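Local coordinates for protein thiazoline oxidase/subtilisin-like protease (Prochloron didemni, PDB 4H6X) that probably cleaves patellamide precursor peptides and transamidates them into macrocycles, using a subtilisin-like protease domain, at residues I283-Q291 with A300-L308; D72-R80 with Q261-L270. One frame throughout, in Å; residues are numbered along the deposited sequence.

Interaction 1: I283-Q291 with A300-L308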
ATOM      1  N   ILE A 283       3.018   4.076   6.644  1.00 22.35           N
ATOM      2  CA  ILE A 283       3.027   4.816   7.916  1.00 23.62           C
ATOM      3  C   ILE A 283       2.942   3.824   9.075  1.00 23.92           C
ATOM      4  O   ILE A 283       3.740   3.881  10.017  1.00 23.99           O
ATOM      5  CB  ILE A 283       1.910   5.895   7.965  1.00 22.37           C
ATOM      6  CG1 ILE A 283       2.222   6.995   6.925  1.00 22.76           C
ATOM      7  CG2 ILE A 283       1.777   6.477   9.374  1.00 23.62           C
ATOM      8  CD1 ILE A 283       1.195   8.094   6.812  1.00 22.28           C
ATOM      9  N   SER A 284       1.992   2.895   8.970  1.00 22.94           N
ATOM     10  CA  SER A 284       1.818   1.851   9.974  1.00 22.39           C
ATOM     11  C   SER A 284       3.089   1.050  10.180  1.00 22.42           C
ATOM     12  O   SER A 284       3.455   0.749  11.314  1.00 22.72           O
ATOM     13  CB  SER A 284       0.652   0.927   9.595  1.00 22.32           C
ATOM     14  OG  SER A 284      -0.567   1.653   9.557  1.00 22.44           O
ATOM     15  N   ALA A 285       3.773   0.711   9.092  1.00 22.58           N
ATOM     16  CA  ALA A 285       5.046  -0.019   9.195  1.00 23.05           C
ATOM     17  C   ALA A 285       6.163   0.814   9.854  1.00 24.44           C
ATOM     18  O   ALA A 285       6.969   0.292  10.633  1.00 23.74           O
ATOM     19  CB  ALA A 285       5.494  -0.494   7.823  1.00 22.36           C
ATOM     20  N   LEU A 286       6.226   2.097   9.519  1.00 24.14           N
ATOM     21  CA  LEU A 286       7.156   2.995  10.205  1.00 25.55           C
ATOM     22  C   LEU A 286       6.890   3.035  11.728  1.00 26.27           C
ATOM     23  O   LEU A 286       7.827   2.995  12.537  1.00 29.70           O
ATOM     24  CB  LEU A 286       7.085   4.405   9.604  1.00 25.22           C
ATOM     25  CG  LEU A 286       7.616   4.667   8.180  1.00 25.36           C
ATOM     26  CD1 LEU A 286       7.567   6.158   7.876  1.00 23.60           C
ATOM     27  CD2 LEU A 286       9.029   4.145   7.949  1.00 24.67           C
ATOM     28  N   LEU A 287       5.620   3.096  12.117  1.00 27.09           N
ATOM     29  CA  LEU A 287       5.268   3.173  13.546  1.00 26.56           C
ATOM     30  C   LEU A 287       5.623   1.881  14.260  1.00 28.07           C
ATOM     31  O   LEU A 287       6.134   1.908  15.382  1.00 28.26           O
ATOM     32  CB  LEU A 287       3.796   3.540  13.752  1.00 25.81           C
ATOM     33  CG  LEU A 287       3.367   4.931  13.270  1.00 27.48           C
ATOM     34  CD1 LEU A 287       1.846   5.069  13.278  1.00 26.00           C
ATOM     35  CD2 LEU A 287       4.027   6.056  14.074  1.00 26.33           C
ATOM     36  N   MET A 288       5.378   0.749  13.593  1.00 28.59           N
ATOM     37  CA  MET A 288       5.833  -0.545  14.079  1.00 27.85           C
ATOM     38  C   MET A 288       7.364  -0.628  14.131  1.00 29.49           C
ATOM     39  O   MET A 288       7.921  -1.210  15.065  1.00 29.72           O
ATOM     40  CB  MET A 288       5.291  -1.697  13.211  1.00 27.81           C
ATOM     41  CG  MET A 288       3.788  -1.890  13.235  1.00 27.85           C
ATOM     42  SD  MET A 288       3.347  -3.332  12.229  1.00 30.27           S
ATOM     43  CE  MET A 288       1.581  -3.367  12.536  1.00 28.82           C
ATOM     44  N   SER A 289       8.043  -0.066  13.135  1.00 29.43           N
ATOM     45  CA  SER A 289       9.511  -0.040  13.145  1.00 32.26           C
ATOM     46  C   SER A 289      10.066   0.664  14.393  1.00 34.11           C
ATOM     47  O   SER A 289      11.075   0.246  14.970  1.00 35.28           O
ATOM     48  CB  SER A 289      10.038   0.626  11.875  1.00 32.00           C
ATOM     49  OG  SER A 289       9.639  -0.129  10.749  1.00 30.88           O
ATOM     50  N   LEU A 290       9.377   1.718  14.805  1.00 36.51           N
ATOM     51  CA  LEU A 290       9.751   2.509  15.976  1.00 38.57           C
ATOM     52  C   LEU A 290       9.513   1.736  17.285  1.00 39.60           C
ATOM     53  O   LEU A 290      10.263   1.895  18.247  1.00 37.78           O
ATOM     54  CB  LEU A 290       8.964   3.812  15.954  1.00 40.53           C
ATOM     55  CG  LEU A 290       9.650   5.120  16.314  1.00 43.43           C
ATOM     56  CD1 LEU A 290      11.027   5.224  15.663  1.00 43.04           C
ATOM     57  CD2 LEU A 290       8.737   6.256  15.882  1.00 41.87           C
ATOM     58  N   GLN A 291       8.482   0.887  17.307  1.00 37.24           N
ATOM     59  CA  GLN A 291       8.249  -0.019  18.431  1.00 39.56           C
ATOM     60  C   GLN A 291       9.440  -0.955  18.606  1.00 42.77           C
ATOM     61  O   GLN A 291       9.980  -1.075  19.712  1.00 43.79           O
ATOM     62  CB  GLN A 291       6.955  -0.819  18.248  1.00 35.49           C
ATOM     63  CG  GLN A 291       5.672  -0.022  18.441  1.00 33.83           C
ATOM     64  CD  GLN A 291       4.422  -0.831  18.109  1.00 33.66           C
ATOM     65  OE1 GLN A 291       4.463  -1.757  17.292  1.00 31.62           O
ATOM     66  NE2 GLN A 291       3.301  -0.478  18.734  1.00 31.99           N
ATOM     67  N   ALA A 300       0.182  -4.304  16.797  1.00 31.82           N
ATOM     68  CA  ALA A 300      -0.560  -3.863  15.614  1.00 31.74           C
ATOM     69  C   ALA A 300      -1.837  -3.119  15.965  1.00 30.20           C
ATOM     70  O   ALA A 300      -2.176  -2.123  15.326  1.00 29.10           O
ATOM     71  CB  ALA A 300      -0.872  -5.053  14.704  1.00 33.36           C
ATOM     72  N   GLU A 301      -2.543  -3.609  16.978  1.00 31.04           N
ATOM     73  CA  GLU A 301      -3.758  -2.963  17.451  1.00 33.77           C
ATOM     74  C   GLU A 301      -3.460  -1.594  18.084  1.00 30.63           C
ATOM     75  O   GLU A 301      -4.253  -0.659  17.941  1.00 28.77           O
ATOM     76  CB  GLU A 301      -4.539  -3.881  18.408  1.00 37.17           C
ATOM     77  CG  GLU A 301      -5.922  -3.376  18.815  1.00 42.39           C
ATOM     78  CD  GLU A 301      -6.940  -3.302  17.670  1.00 47.00           C
ATOM     79  OE1 GLU A 301      -6.737  -3.910  16.590  1.00 48.69           O
ATOM     80  OE2 GLU A 301      -7.968  -2.614  17.855  1.00 51.87           O
ATOM     81  N   ALA A 302      -2.318  -1.464  18.752  1.00 28.88           N
ATOM     82  CA  ALA A 302      -1.951  -0.154  19.328  1.00 30.46           C
ATOM     83  C   ALA A 302      -1.730   0.850  18.191  1.00 29.77           C
ATOM     84  O   ALA A 302      -2.227   1.980  18.246  1.00 28.87           O
ATOM     85  CB  ALA A 302      -0.721  -0.264  20.224  1.00 29.45           C
ATOM     86  N   VAL A 303      -1.028   0.415  17.138  1.00 28.20           N
ATOM     87  CA  VAL A 303      -0.784   1.282  15.988  1.00 27.04           C
ATOM     88  C   VAL A 303      -2.107   1.679  15.357  1.00 25.14           C
ATOM     89  O   VAL A 303      -2.368   2.862  15.148  1.00 25.16           O
ATOM     90  CB  VAL A 303       0.169   0.654  14.937  1.00 26.93           C
ATOM     91  CG1 VAL A 303       0.205   1.515  13.671  1.00 26.81           C
ATOM     92  CG2 VAL A 303       1.569   0.523  15.510  1.00 26.07           C
ATOM     93  N   ARG A 304      -2.962   0.691  15.100  1.00 25.24           N
ATOM     94  CA  ARG A 304      -4.257   0.940  14.470  1.00 26.42           C
ATOM     95  C   ARG A 304      -5.106   1.922  15.280  1.00 27.40           C
ATOM     96  O   ARG A 304      -5.664   2.870  14.728  1.00 26.34           O
ATOM     97  CB  ARG A 304      -5.023  -0.380  14.253  1.00 27.25           C
ATOM     98  CG  ARG A 304      -6.247  -0.259  13.349  1.00 30.43           C
ATOM     99  CD  ARG A 304      -7.019  -1.579  13.260  1.00 32.42           C
ATOM    100  NE  ARG A 304      -7.824  -1.757  14.459  1.00 35.11           N
ATOM    101  CZ  ARG A 304      -9.101  -1.393  14.584  1.00 37.58           C
ATOM    102  NH1 ARG A 304      -9.764  -0.856  13.564  1.00 38.74           N
ATOM    103  NH2 ARG A 304      -9.714  -1.576  15.743  1.00 39.61           N
ATOM    104  N   THR A 305      -5.207   1.694  16.584  1.00 27.76           N
ATOM    105  CA  THR A 305      -6.093   2.525  17.410  1.00 29.02           C
ATOM    106  C   THR A 305      -5.513   3.932  17.588  1.00 27.71           C
ATOM    107  O   THR A 305      -6.257   4.910  17.561  1.00 28.28           O
ATOM    108  CB  THR A 305      -6.395   1.872  18.786  1.00 31.52           C
ATOM    109  OG1 THR A 305      -5.174   1.427  19.384  1.00 35.69           O
ATOM    110  CG2 THR A 305      -7.306   0.681  18.616  1.00 32.63           C
ATOM    111  N   ALA A 306      -4.190   4.025  17.745  1.00 27.33           N
ATOM    112  CA  ALA A 306      -3.510   5.326  17.819  1.00 28.19           C
ATOM    113  C   ALA A 306      -3.792   6.185  16.594  1.00 29.74           C
ATOM    114  O   ALA A 306      -4.064   7.382  16.737  1.00 29.15           O
ATOM    115  CB  ALA A 306      -2.009   5.174  18.010  1.00 26.04           C
ATOM    116  N   LEU A 307      -3.739   5.570  15.406  1.00 28.47           N
ATOM    117  CA  LEU A 307      -4.068   6.257  14.162  1.00 28.45           C
ATOM    118  C   LEU A 307      -5.532   6.671  14.098  1.00 28.27           C
ATOM    119  O   LEU A 307      -5.844   7.809  13.723  1.00 28.45           O
ATOM    120  CB  LEU A 307      -3.687   5.415  12.924  1.00 28.28           C
ATOM    121  CG  LEU A 307      -2.192   5.216  12.671  1.00 28.29           C
ATOM    122  CD1 LEU A 307      -1.948   4.122  11.635  1.00 27.19           C
ATOM    123  CD2 LEU A 307      -1.526   6.534  12.276  1.00 28.09           C
ATOM    124  N   LEU A 308      -6.437   5.766  14.467  1.00 27.86           N
ATOM    125  CA  LEU A 308      -7.861   6.107  14.404  1.00 28.78           C
ATOM    126  C   LEU A 308      -8.279   7.159  15.447  1.00 29.34           C
ATOM    127  O   LEU A 308      -9.010   8.095  15.114  1.00 29.67           O
ATOM    128  CB  LEU A 308      -8.749   4.858  14.489  1.00 28.80           C
ATOM    129  CG  LEU A 308      -8.627   3.866  13.317  1.00 29.32           C
ATOM    130  CD1 LEU A 308      -9.288   2.552  13.699  1.00 28.05           C
ATOM    131  CD2 LEU A 308      -9.234   4.421  12.028  1.00 28.60           C
TER

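Interaction 2: D72-R80 with Q261-L270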
ATOM      1  N   ASP A  72       2.900  -5.245 -24.536  1.00 29.32           N
ATOM      2  CA  ASP A  72       1.562  -5.158 -23.952  1.00 28.32           C
ATOM      3  C   ASP A  72       1.489  -4.070 -22.869  1.00 26.94           C
ATOM      4  O   ASP A  72       0.558  -3.261 -22.860  1.00 25.29           O
ATOM      5  CB  ASP A  72       1.104  -6.515 -23.429  1.00 28.79           C
ATOM      6  CG  ASP A  72       0.504  -7.385 -24.516  1.00 31.26           C
ATOM      7  OD1 ASP A  72       0.669  -7.051 -25.709  1.00 34.86           O
ATOM      8  OD2 ASP A  72      -0.149  -8.391 -24.183  1.00 29.54           O
ATOM      9  N   TYR A  73       2.484  -4.018 -21.991  1.00 27.48           N
ATOM     10  CA  TYR A  73       2.519  -2.947 -20.995  1.00 29.93           C
ATOM     11  C   TYR A  73       2.608  -1.570 -21.665  1.00 30.64           C
ATOM     12  O   TYR A  73       1.892  -0.649 -21.280  1.00 28.64           O
ATOM     13  CB  TYR A  73       3.651  -3.155 -19.989  1.00 30.65           C
ATOM     14  CG  TYR A  73       3.381  -4.255 -18.967  1.00 33.01           C
ATOM     15  CD1 TYR A  73       2.323  -4.149 -18.050  1.00 31.89           C
ATOM     16  CD2 TYR A  73       4.191  -5.394 -18.907  1.00 33.78           C
ATOM     17  CE1 TYR A  73       2.085  -5.148 -17.114  1.00 33.30           C
ATOM     18  CE2 TYR A  73       3.960  -6.402 -17.972  1.00 35.09           C
ATOM     19  CZ  TYR A  73       2.910  -6.273 -17.075  1.00 35.50           C
ATOM     20  OH  TYR A  73       2.676  -7.271 -16.142  1.00 37.63           O
ATOM     21  N   ALA A  74       3.456  -1.453 -22.696  1.00 30.36           N
ATOM     22  CA  ALA A  74       3.638  -0.179 -23.411  1.00 29.69           C
ATOM     23  C   ALA A  74       2.345   0.297 -24.029  1.00 28.91           C
ATOM     24  O   ALA A  74       2.056   1.488 -24.015  1.00 31.16           O
ATOM     25  CB  ALA A  74       4.736  -0.289 -24.472  1.00 28.67           C
ATOM     26  N   ALA A  75       1.561  -0.640 -24.563  1.00 27.35           N
ATOM     27  CA  ALA A  75       0.258  -0.330 -25.119  1.00 25.50           C
ATOM     28  C   ALA A  75      -0.689   0.235 -24.053  1.00 26.54           C
ATOM     29  O   ALA A  75      -1.365   1.240 -24.272  1.00 25.01           O
ATOM     30  CB  ALA A  75      -0.340  -1.561 -25.779  1.00 24.59           C
ATOM     31  N   PHE A  76      -0.755  -0.430 -22.901  1.00 26.88           N
ATOM     32  CA  PHE A  76      -1.563   0.067 -21.780  1.00 24.81           C
ATOM     33  C   PHE A  76      -1.087   1.456 -21.358  1.00 24.97           C
ATOM     34  O   PHE A  76      -1.891   2.348 -21.115  1.00 25.57           O
ATOM     35  CB  PHE A  76      -1.458  -0.908 -20.598  1.00 26.48           C
ATOM     36  CG  PHE A  76      -2.275  -0.514 -19.401  1.00 25.64           C
ATOM     37  CD1 PHE A  76      -3.575  -0.978 -19.251  1.00 27.85           C
ATOM     38  CD2 PHE A  76      -1.738   0.298 -18.419  1.00 27.24           C
ATOM     39  CE1 PHE A  76      -4.340  -0.623 -18.138  1.00 27.76           C
ATOM     40  CE2 PHE A  76      -2.488   0.654 -17.297  1.00 29.29           C
ATOM     41  CZ  PHE A  76      -3.797   0.205 -17.172  1.00 27.73           C
ATOM     42  N   GLN A  77       0.226   1.625 -21.255  1.00 25.93           N
ATOM     43  CA  GLN A  77       0.781   2.880 -20.758  1.00 28.53           C
ATOM     44  C   GLN A  77       0.599   4.046 -21.725  1.00 29.48           C
ATOM     45  O   GLN A  77       0.418   5.181 -21.287  1.00 29.84           O
ATOM     46  CB  GLN A  77       2.236   2.705 -20.338  1.00 27.56           C
ATOM     47  CG  GLN A  77       2.348   1.818 -19.107  1.00 28.84           C
ATOM     48  CD  GLN A  77       3.746   1.317 -18.851  1.00 28.82           C
ATOM     49  OE1 GLN A  77       4.722   1.840 -19.398  1.00 30.37           O
ATOM     50  NE2 GLN A  77       3.862   0.291 -18.006  1.00 28.90           N
ATOM     51  N   SER A  78       0.632   3.757 -23.029  1.00 29.15           N
ATOM     52  CA  SER A  78       0.330   4.768 -24.054  1.00 30.65           C
ATOM     53  C   SER A  78      -1.108   5.256 -23.955  1.00 29.82           C
ATOM     54  O   SER A  78      -1.362   6.463 -23.996  1.00 30.93           O
ATOM     55  CB  SER A  78       0.608   4.240 -25.478  1.00 30.51           C
ATOM     56  OG  SER A  78      -0.077   5.044 -26.429  1.00 30.15           O
ATOM     57  N   ILE A  79      -2.040   4.321 -23.810  1.00 29.08           N
ATOM     58  CA  ILE A  79      -3.455   4.650 -23.606  1.00 30.92           C
ATOM     59  C   ILE A  79      -3.685   5.507 -22.346  1.00 33.02           C
ATOM     60  O   ILE A  79      -4.462   6.463 -22.379  1.00 32.71           O
ATOM     61  CB  ILE A  79      -4.328   3.372 -23.597  1.00 30.59           C
ATOM     62  CG1 ILE A  79      -4.356   2.758 -25.007  1.00 30.43           C
ATOM     63  CG2 ILE A  79      -5.751   3.665 -23.139  1.00 31.91           C
ATOM     64  CD1 ILE A  79      -4.779   1.301 -25.058  1.00 27.55           C
ATOM     65  N   ARG A  80      -2.998   5.179 -21.249  1.00 32.95           N
ATOM     66  CA  ARG A  80      -3.087   5.993 -20.031  1.00 34.25           C
ATOM     67  C   ARG A  80      -2.512   7.395 -20.278  1.00 34.39           C
ATOM     68  O   ARG A  80      -3.143   8.392 -19.945  1.00 32.96           O
ATOM     69  CB  ARG A  80      -2.344   5.324 -18.878  1.00 33.61           C
ATOM     70  CG  ARG A  80      -2.182   6.203 -17.647  1.00 35.36           C
ATOM     71  CD  ARG A  80      -1.078   5.641 -16.774  1.00 38.07           C
ATOM     72  NE  ARG A  80      -1.616   4.637 -15.891  1.00 36.50           N
ATOM     73  CZ  ARG A  80      -0.950   3.610 -15.366  1.00 32.89           C
ATOM     74  NH1 ARG A  80       0.328   3.363 -15.642  1.00 28.50           N
ATOM     75  NH2 ARG A  80      -1.618   2.807 -14.566  1.00 30.16           N
ATOM     76  N   GLN A 261       5.555   2.105 -12.684  1.00 29.11           N
ATOM     77  CA  GLN A 261       4.759   1.349 -13.633  1.00 27.60           C
ATOM     78  C   GLN A 261       5.695   0.347 -14.332  1.00 28.34           C
ATOM     79  O   GLN A 261       6.890   0.628 -14.491  1.00 30.00           O
ATOM     80  CB  GLN A 261       4.040   2.279 -14.628  1.00 29.58           C
ATOM     81  CG  GLN A 261       4.960   3.027 -15.591  1.00 30.37           C
ATOM     82  CD  GLN A 261       4.325   4.240 -16.243  1.00 28.72           C
ATOM     83  OE1 GLN A 261       4.962   5.289 -16.350  1.00 33.07           O
ATOM     84  NE2 GLN A 261       3.095   4.107 -16.698  1.00 27.69           N
ATOM     85  N   PRO A 262       5.171  -0.831 -14.722  1.00 27.55           N
ATOM     86  CA  PRO A 262       6.030  -1.902 -15.250  1.00 29.46           C
ATOM     87  C   PRO A 262       6.853  -1.489 -16.477  1.00 29.78           C
ATOM     88  O   PRO A 262       6.386  -0.689 -17.290  1.00 31.24           O
ATOM     89  CB  PRO A 262       5.036  -2.999 -15.675  1.00 28.59           C
ATOM     90  CG  PRO A 262       3.735  -2.657 -15.044  1.00 28.84           C
ATOM     91  CD  PRO A 262       3.744  -1.208 -14.679  1.00 28.01           C
ATOM     92  N   CYS A 263       8.054  -2.059 -16.584  1.00 31.32           N
ATOM     93  CA  CYS A 263       8.892  -2.032 -17.799  1.00 34.01           C
ATOM     94  C   CYS A 263       9.518  -0.685 -18.142  1.00 36.04           C
ATOM     95  O   CYS A 263      10.080  -0.522 -19.225  1.00 36.97           O
ATOM     96  CB  CYS A 263       8.122  -2.559 -19.007  1.00 34.06           C
ATOM     97  SG  CYS A 263       7.543  -4.249 -18.810  1.00 36.29           S
ATOM     98  N   THR A 264       9.419   0.275 -17.231  1.00 35.79           N
ATOM     99  CA  THR A 264      10.017   1.577 -17.464  1.00 37.32           C
ATOM    100  C   THR A 264      10.448   2.247 -16.173  1.00 37.08           C
ATOM    101  O   THR A 264       9.875   2.008 -15.116  1.00 36.11           O
ATOM    102  CB  THR A 264       9.119   2.526 -18.283  1.00 36.40           C
ATOM    103  OG1 THR A 264       9.761   3.800 -18.375  1.00 35.71           O
ATOM    104  CG2 THR A 264       7.748   2.720 -17.627  1.00 38.92           C
ATOM    105  N   GLU A 265      11.457   3.103 -16.283  1.00 35.80           N
ATOM    106  CA  GLU A 265      11.963   3.830 -15.135  1.00 38.21           C
ATOM    107  C   GLU A 265      11.135   5.069 -14.820  1.00 37.53           C
ATOM    108  O   GLU A 265      11.243   5.608 -13.721  1.00 37.52           O
ATOM    109  CB  GLU A 265      13.444   4.184 -15.318  1.00 36.48           C
ATOM    110  CG  GLU A 265      14.368   2.995 -15.125  1.00 39.62           C
ATOM    111  CD  GLU A 265      14.311   2.413 -13.711  1.00 39.84           C
ATOM    112  OE1 GLU A 265      14.225   3.185 -12.727  1.00 39.66           O
ATOM    113  OE2 GLU A 265      14.368   1.180 -13.587  1.00 37.98           O
ATOM    114  N   GLU A 266      10.299   5.491 -15.766  1.00 35.76           N
ATOM    115  CA  GLU A 266       9.472   6.688 -15.592  1.00 39.32           C
ATOM    116  C   GLU A 266       8.274   6.423 -14.667  1.00 38.09           C
ATOM    117  O   GLU A 266       7.475   5.527 -14.928  1.00 34.87           O
ATOM    118  CB  GLU A 266       8.991   7.213 -16.951  1.00 43.43           C
ATOM    119  CG  GLU A 266       8.214   8.526 -16.916  1.00 49.10           C
ATOM    120  CD  GLU A 266       7.734   8.981 -18.299  1.00 57.10           C
ATOM    121  OE1 GLU A 266       7.993   8.281 -19.309  1.00 57.71           O
ATOM    122  OE2 GLU A 266       7.090  10.051 -18.383  1.00 58.62           O
ATOM    123  N   PRO A 267       8.153   7.205 -13.580  1.00 38.85           N
ATOM    124  CA  PRO A 267       7.016   7.016 -12.676  1.00 37.07           C
ATOM    125  C   PRO A 267       5.748   7.685 -13.189  1.00 36.57           C
ATOM    126  O   PRO A 267       5.789   8.395 -14.190  1.00 38.54           O
ATOM    127  CB  PRO A 267       7.493   7.662 -11.374  1.00 38.12           C
ATOM    128  CG  PRO A 267       8.512   8.669 -11.790  1.00 38.75           C
ATOM    129  CD  PRO A 267       9.171   8.117 -13.020  1.00 38.27           C
ATOM    130  N   VAL A 268       4.627   7.445 -12.514  1.00 33.15           N
ATOM    131  CA  VAL A 268       3.343   8.005 -12.924  1.00 33.50           C
ATOM    132  C   VAL A 268       2.513   8.327 -11.685  1.00 32.63           C
ATOM    133  O   VAL A 268       2.592   7.623 -10.679  1.00 30.67           O
ATOM    134  CB  VAL A 268       2.576   7.061 -13.897  1.00 34.25           C
ATOM    135  CG1 VAL A 268       2.218   5.719 -13.246  1.00 34.90           C
ATOM    136  CG2 VAL A 268       1.336   7.739 -14.457  1.00 34.44           C
ATOM    137  N   ARG A 269       1.733   9.400 -11.760  1.00 32.13           N
ATOM    138  CA  ARG A 269       0.842   9.772 -10.672  1.00 31.95           C
ATOM    139  C   ARG A 269      -0.575   9.263 -10.917  1.00 32.59           C
ATOM    140  O   ARG A 269      -1.166   9.490 -11.974  1.00 32.22           O
ATOM    141  CB  ARG A 269       0.873  11.286 -10.442  1.00 33.87           C
ATOM    142  CG  ARG A 269       2.245  11.776  -9.996  1.00 33.84           C
ATOM    143  CD  ARG A 269       2.232  13.216  -9.496  1.00 33.53           C
ATOM    144  NE  ARG A 269       3.576  13.621  -9.084  1.00 34.37           N
ATOM    145  CZ  ARG A 269       4.011  13.654  -7.828  1.00 34.59           C
ATOM    146  NH1 ARG A 269       3.208  13.319  -6.816  1.00 35.16           N
ATOM    147  NH2 ARG A 269       5.256  14.018  -7.585  1.00 32.24           N
ATOM    148  N   LEU A 270      -1.109   8.548  -9.932  1.00 31.54           N
ATOM    149  CA  LEU A 270      -2.421   7.932 -10.043  1.00 29.90           C
ATOM    150  C   LEU A 270      -3.278   8.351  -8.861  1.00 30.81           C
ATOM    151  O   LEU A 270      -2.760   8.809  -7.847  1.00 31.02           O
ATOM    152  CB  LEU A 270      -2.308   6.395 -10.112  1.00 29.59           C
ATOM    153  CG  LEU A 270      -1.473   5.789 -11.249  1.00 29.92           C
ATOM    154  CD1 LEU A 270      -1.445   4.271 -11.130  1.00 29.44           C
ATOM    155  CD2 LEU A 270      -2.072   6.202 -12.591  1.00 30.03           C
TER

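Interaction 1: I283-Q291 with A300-L308
With chi1 at 171°, V303 sets CG1 opposite its own amide nitrogen and CG2 beside it, and the two methyls fork into helix 283-291. V303 CG1 lies 3.9 Å from L287 CD1 and close to the backbone of S284; the V303 and M288 side chains cross at about a right angle, with CG2 4.0 Å from M288 CG. Extended beyond CG, M288 carries CE to 3.7 Å from A300 CB. Q291 brings its amide to V303 CG2, with NE2 3.8 Å away, while its OE1 accepts from the backbone N of D299, just ahead of the second helix. V303 is thus a knob in a hole formed by S284, L287, M288 and Q291. Without the two methyls, as with an alanine here, the hole would probably be left partly unfilled and L287, M288 and the Q291 amide would lose the surface they rest on. One turn after V303, L307 brings CD2 tip to tip with L287 CD1 at 3.8 Å, and L307 CD1 packs 3.5 Å from S284 OG, a hydroxyl bonded to M280 O in its own helix. These consecutive helices cross at 125°, axes 10.0 Å apart at closest approach, joined by a short connection. L201 of sheet strand 201-205 packs on S284, M288, A300 and R304, helix 332-340 touches L287 and A306, and L23 of helix 20-26 lies on L286, L287 and L290.

Interaction 2: D72-R80 with Q261-L270
Q77 reaches from helix 70-82 to the backbone of the facing turn: its NE2 donates to P262 O at 2.8 Å, nearly straight (176°), in the carbonyl plane and on a lone pair. The oxygen also lies close to the plane of the Q77 amide, so the bond fixes how that amide is rotated, and its OE1 is left beside T264 CG2. A turn earlier, Y73 presents a ring face to P262. The proline CB stands over the ring centre in a CH-pi contact, 3.8 Å from the centroid, and CG lies 3.6 Å from Y73 CE1. C263 SG approaches the same ring obliquely, 3.5 Å from Y73 CD2, as a sulfur-aromatic contact. Q261 to T264 form a type II beta turn, in which C263 takes the positive phi (71°) of the third position; an ST turn follows, T264 OG1 accepting from E266 N. These turns lie in the connection of a two-stranded antiparallel hairpin, strands 257-259 and 268-270. R80, its CG opposite the backbone N (chi1 170°) and its chain bent at chi3, lays its guanidinium along Q261 and L270. L270 CD2 covers one face, 3.7 Å from R80 NE, and V268 CG2 packs against R80 CD. F76 CE2, one turn back in the same helix, lies over a face of the guanidinium, offset toward its rim. R80 NH2 is salt-bridged to D108 of helix 101-118. Helix 101-118 also supplies N107 to Y73 OH and packs D108 on P262, while H112 NE2 is bonded to V268 O. D43 accepts from C263 N.

Interactions 1 and 2 lie on opposite sides of the chain's centre, with their own centres about 33 Å apart and nearest atoms about 15 Å apart, so they do not touch. Along the chain they come in series: helix 70-82 is joined to the 261-270 connection across some 180 residues that include most of the seven-stranded parallel sheet, and strand 268-270 is then followed by helix 273-293, which opens interaction 1. S274 lies in the first turn of that helix and, with H109 and D39, is placed as in a subtilisin-like Ser-His-Asp triad, consistent with a catalytic role. The likely catalytic serine therefore falls in sequence between the two contacts, and L270 of interaction 2 lies near that triad.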